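Local coordinates for protein putative tryptophan halogenase (Xanthomonas campestris pv. campestris, PDB 6Y1W) that probably acts as a flavin-dependent halogenase, one of a family of FAD-using enzymes that halogenate tryptophan and other electron-rich substrates, at residues V252-V257 against L307-T313. Residues are numbered along the deposited sequence; the frame is centred on the assembly and turned at random. Where two conformers were deposited one is given.
Sequences VQTESV and LQGRALT. With BUD ((2S,3S)-butane-2,3-diol), chain K.
The carboxylate of E255 grips R310 in a side-on, bidentate salt bridge (NE to OE2 2.9 Å, NH2 to OE1 3.0 Å), and OE2 also accepts the R310 backbone N at 2.9 Å; E255 chi1 of 66° (p) brings the carboxylate there. E255 N returns a bond to R310 O (2.9 Å), and L312 N donates to Q253 O (2.8 Å). These two backbone bonds flank T254 and A311, a single antiparallel, non-hydrogen-bonded beta bridge (CA-CA 4.2 Å) by which 307-313, in the loop between helix 296-306 and edge strand 316-319, joins the end of strand 248-254, away from the predicted flavin and tryptophan sites. Next along, the side chain replaces the backbone: Q253 N donates to T313 OG1 (3.0 Å; T313 chi1 60°, p). At the other end a water links E255 O (2.6 Å), Q308 O (2.7 Å) and T254 OG1 (2.8 Å), the last also hydrogen-bonded to N285. G309, at phi/psi 84/164, passes so close that a CB would clash with E255 O. V252 CG1 meets L307 CD1 (3.9 Å) and V252 CG2 meets A311 CB (4.0 Å). Strand 283-289 pairs with V252 and T254 on their other edge; BUD O2 approaches T313 CA at 3.4 Å. Backbone bonds, one hydroxyl acceptor and a salt bridge, with a small apolar patch, thus fasten an irregular loop to the sheet.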
ATOM      1  N   VAL A 252     -32.833 -17.629  -7.517  1.00 15.24           N
ATOM      2  CA  VAL A 252     -33.379 -18.923  -7.958  1.00 15.76           C
ATOM      3  C   VAL A 252     -32.270 -19.716  -8.637  1.00 15.70           C
ATOM      4  O   VAL A 252     -31.471 -19.161  -9.400  1.00 15.26           O
ATOM      5  CB  VAL A 252     -34.578 -18.732  -8.915  1.00 20.50           C
ATOM      6  CG1 VAL A 252     -34.124 -18.072 -10.245  1.00 16.59           C
ATOM      7  CG2 VAL A 252     -35.282 -20.096  -9.190  1.00 23.04           C
ATOM      8  N   GLN A 253     -32.268 -21.034  -8.412  1.00 15.24           N
ATOM      9  CA  GLN A 253     -31.325 -21.913  -9.078  1.00 14.96           C
ATOM     10  C   GLN A 253     -31.977 -22.523 -10.312  1.00 15.47           C
ATOM     11  O   GLN A 253     -33.184 -22.765 -10.348  1.00 17.04           O
ATOM     12  CB  GLN A 253     -30.825 -23.012  -8.110  1.00 17.51           C
ATOM     13  CG  GLN A 253     -30.263 -22.482  -6.780  1.00 17.12           C
ATOM     14  CD  GLN A 253     -29.035 -21.513  -6.936  1.00 22.34           C
ATOM     15  OE1 GLN A 253     -27.933 -21.939  -7.290  1.00 23.32           O
ATOM     16  NE2 GLN A 253     -29.238 -20.215  -6.651  1.00 25.23           N
ATOM     17  N   THR A 254     -31.175 -22.752 -11.338  1.00 14.86           N
ATOM     18  CA  THR A 254     -31.695 -23.391 -12.543  1.00 13.99           C
ATOM     19  C   THR A 254     -30.780 -24.537 -12.928  1.00 16.28           C
ATOM     20  O   THR A 254     -29.607 -24.578 -12.560  1.00 15.53           O
ATOM     21  CB  THR A 254     -31.814 -22.423 -13.738  1.00 14.96           C
ATOM     22  OG1 THR A 254     -30.561 -21.722 -13.933  1.00 16.01           O
ATOM     23  CG2 THR A 254     -32.959 -21.422 -13.526  1.00 17.38           C
ATOM     24  N   GLU A 255     -31.308 -25.471 -13.728  1.00 16.18           N
ATOM     25  CA  GLU A 255     -30.405 -26.500 -14.217  1.00 19.91           C
ATOM     26  C   GLU A 255     -29.402 -25.918 -15.222  1.00 18.80           C
ATOM     27  O   GLU A 255     -29.651 -24.907 -15.899  1.00 19.61           O
ATOM     28  CB  GLU A 255     -31.194 -27.666 -14.850  1.00 20.11           C
ATOM     29  CG  GLU A 255     -31.900 -27.283 -16.056  1.00 22.17           C
ATOM     30  CD  GLU A 255     -33.017 -28.280 -16.449  1.00 28.80           C
ATOM     31  OE1 GLU A 255     -33.025 -29.470 -16.012  1.00 28.02           O
ATOM     32  OE2 GLU A 255     -33.883 -27.838 -17.214  1.00 23.45           O
ATOM     33  N   SER A 256     -28.249 -26.568 -15.308  1.00 17.18           N
ATOM     34  CA  SER A 256     -27.275 -26.226 -16.331  0.83 16.57           C
ATOM     35  C   SER A 256     -27.825 -26.563 -17.715  1.00 19.99           C
ATOM     36  O   SER A 256     -28.512 -27.576 -17.900  1.00 21.07           O
ATOM     37  CB  SER A 256     -25.984 -27.001 -16.090  0.83 15.91           C
ATOM     38  OG  SER A 256     -25.575 -26.872 -14.731  0.83 20.73           O
ATOM     39  N   VAL A 257     -27.510 -25.716 -18.690  1.00 19.00           N
ATOM     40  CA  VAL A 257     -27.911 -25.950 -20.074  1.00 19.53           C
ATOM     41  C   VAL A 257     -26.713 -26.126 -20.985  1.00 24.92           C
ATOM     42  O   VAL A 257     -26.867 -26.166 -22.209  1.00 29.02           O
ATOM     43  CB  VAL A 257     -28.820 -24.828 -20.599  1.00 23.64           C
ATOM     44  CG1 VAL A 257     -30.100 -24.782 -19.797  1.00 24.05           C
ATOM     45  CG2 VAL A 257     -28.111 -23.481 -20.604  1.00 30.36           C
ATOM     46  N   LEU A 307     -34.054 -16.298 -17.502  1.00 19.73           N
ATOM     47  CA  LEU A 307     -33.578 -17.613 -17.077  1.00 17.09           C
ATOM     48  C   LEU A 307     -33.403 -18.528 -18.276  1.00 22.84           C
ATOM     49  O   LEU A 307     -34.096 -18.400 -19.292  1.00 25.31           O
ATOM     50  CB  LEU A 307     -34.544 -18.266 -16.081  1.00 18.24           C
ATOM     51  CG  LEU A 307     -34.684 -17.598 -14.700  1.00 22.98           C
ATOM     52  CD1 LEU A 307     -35.641 -18.361 -13.804  1.00 21.99           C
ATOM     53  CD2 LEU A 307     -33.334 -17.501 -14.017  1.00 18.11           C
ATOM     54  N   GLN A 308     -32.393 -19.388 -18.185  1.00 18.57           N
ATOM     55  CA  GLN A 308     -32.215 -20.527 -19.073  1.00 23.27           C
ATOM     56  C   GLN A 308     -32.304 -21.792 -18.240  1.00 22.66           C
ATOM     57  O   GLN A 308     -31.737 -21.856 -17.139  1.00 22.28           O
ATOM     58  CB  GLN A 308     -30.875 -20.499 -19.780  1.00 24.99           C
ATOM     59  CG  GLN A 308     -30.677 -19.307 -20.699  1.00 33.01           C
ATOM     60  CD  GLN A 308     -29.221 -19.151 -21.063  1.00 36.68           C
ATOM     61  OE1 GLN A 308     -28.524 -18.287 -20.525  1.00 38.54           O
ATOM     62  NE2 GLN A 308     -28.738 -20.015 -21.958  1.00 38.03           N
ATOM     63  N   GLY A 309     -33.036 -22.774 -18.748  1.00 20.92           N
ATOM     64  CA  GLY A 309     -33.226 -24.026 -18.053  1.00 21.04           C
ATOM     65  C   GLY A 309     -34.353 -23.963 -17.037  1.00 25.87           C
ATOM     66  O   GLY A 309     -34.803 -22.894 -16.609  1.00 23.69           O
ATOM     67  N   ARG A 310     -34.794 -25.141 -16.613  1.00 17.29           N
ATOM     68  CA  ARG A 310     -35.868 -25.170 -15.632  1.00 19.90           C
ATOM     69  C   ARG A 310     -35.353 -24.737 -14.258  1.00 18.69           C
ATOM     70  O   ARG A 310     -34.202 -24.997 -13.882  1.00 18.43           O
ATOM     71  CB  ARG A 310     -36.458 -26.578 -15.527  1.00 19.80           C
ATOM     72  CG  ARG A 310     -37.235 -26.968 -16.804  1.00 24.68           C
ATOM     73  CD  ARG A 310     -37.562 -28.462 -16.839  1.00 20.47           C
ATOM     74  NE  ARG A 310     -36.355 -29.279 -16.874  1.00 22.52           N
ATOM     75  CZ  ARG A 310     -36.340 -30.615 -16.902  1.00 23.81           C
ATOM     76  NH1 ARG A 310     -37.486 -31.295 -16.894  1.00 29.22           N
ATOM     77  NH2 ARG A 310     -35.191 -31.259 -16.944  1.00 24.98           N
ATOM     78  N   ALA A 311     -36.232 -24.101 -13.499  1.00 20.28           N
ATOM     79  CA  ALA A 311     -35.913 -23.751 -12.121  1.00 19.56           C
ATOM     80  C   ALA A 311     -35.815 -24.996 -11.252  1.00 19.29           C
ATOM     81  O   ALA A 311     -36.668 -25.896 -11.315  1.00 19.75           O
ATOM     82  CB  ALA A 311     -36.984 -22.822 -11.556  1.00 22.56           C
ATOM     83  N   LEU A 312     -34.820 -25.009 -10.354  1.00 15.90           N
ATOM     84  CA  LEU A 312     -34.593 -26.103  -9.418  1.00 19.14           C
ATOM     85  C   LEU A 312     -35.057 -25.763  -8.017  1.00 18.91           C
ATOM     86  O   LEU A 312     -35.102 -26.654  -7.167  1.00 19.68           O
ATOM     87  CB  LEU A 312     -33.096 -26.465  -9.343  1.00 15.66           C
ATOM     88  CG  LEU A 312     -32.581 -26.999 -10.647  1.00 16.34           C
ATOM     89  CD1 LEU A 312     -31.089 -27.330 -10.526  1.00 18.21           C
ATOM     90  CD2 LEU A 312     -33.328 -28.260 -10.983  1.00 19.27           C
ATOM     91  N   THR A 313     -35.340 -24.478  -7.752  1.00 18.14           N
ATOM     92  CA  THR A 313     -35.803 -23.992  -6.451  1.00 16.81           C
ATOM     93  C   THR A 313     -36.954 -23.019  -6.676  1.00 19.05           C
ATOM     94  O   THR A 313     -37.175 -22.531  -7.793  1.00 20.16           O
ATOM     95  CB  THR A 313     -34.663 -23.307  -5.662  1.00 23.26           C
ATOM     96  OG1 THR A 313     -34.167 -22.182  -6.404  1.00 25.36           O
ATOM     97  CG2 THR A 313     -33.497 -24.299  -5.410  1.00 19.20           C
TER
HETATM   98  C1  BUD K 609     -34.857 -26.878  -1.641  1.00 25.66           C
HETATM   99  O1  BUD K 609     -35.858 -27.317  -3.805  1.00 36.32           O
HETATM  100  C2  BUD K 609     -35.936 -26.500  -2.650  1.00 26.44           C
HETATM  101  O2  BUD K 609     -37.170 -24.551  -3.435  1.00 25.24           O
HETATM  102  C3  BUD K 609     -35.931 -25.016  -3.020  1.00 29.35           C
HETATM  103  C4  BUD K 609     -35.520 -24.093  -1.908  1.00 20.94           C
HETATM  104  O   HOH W   1     -29.217 -22.341 -16.350  1.00 18.99           O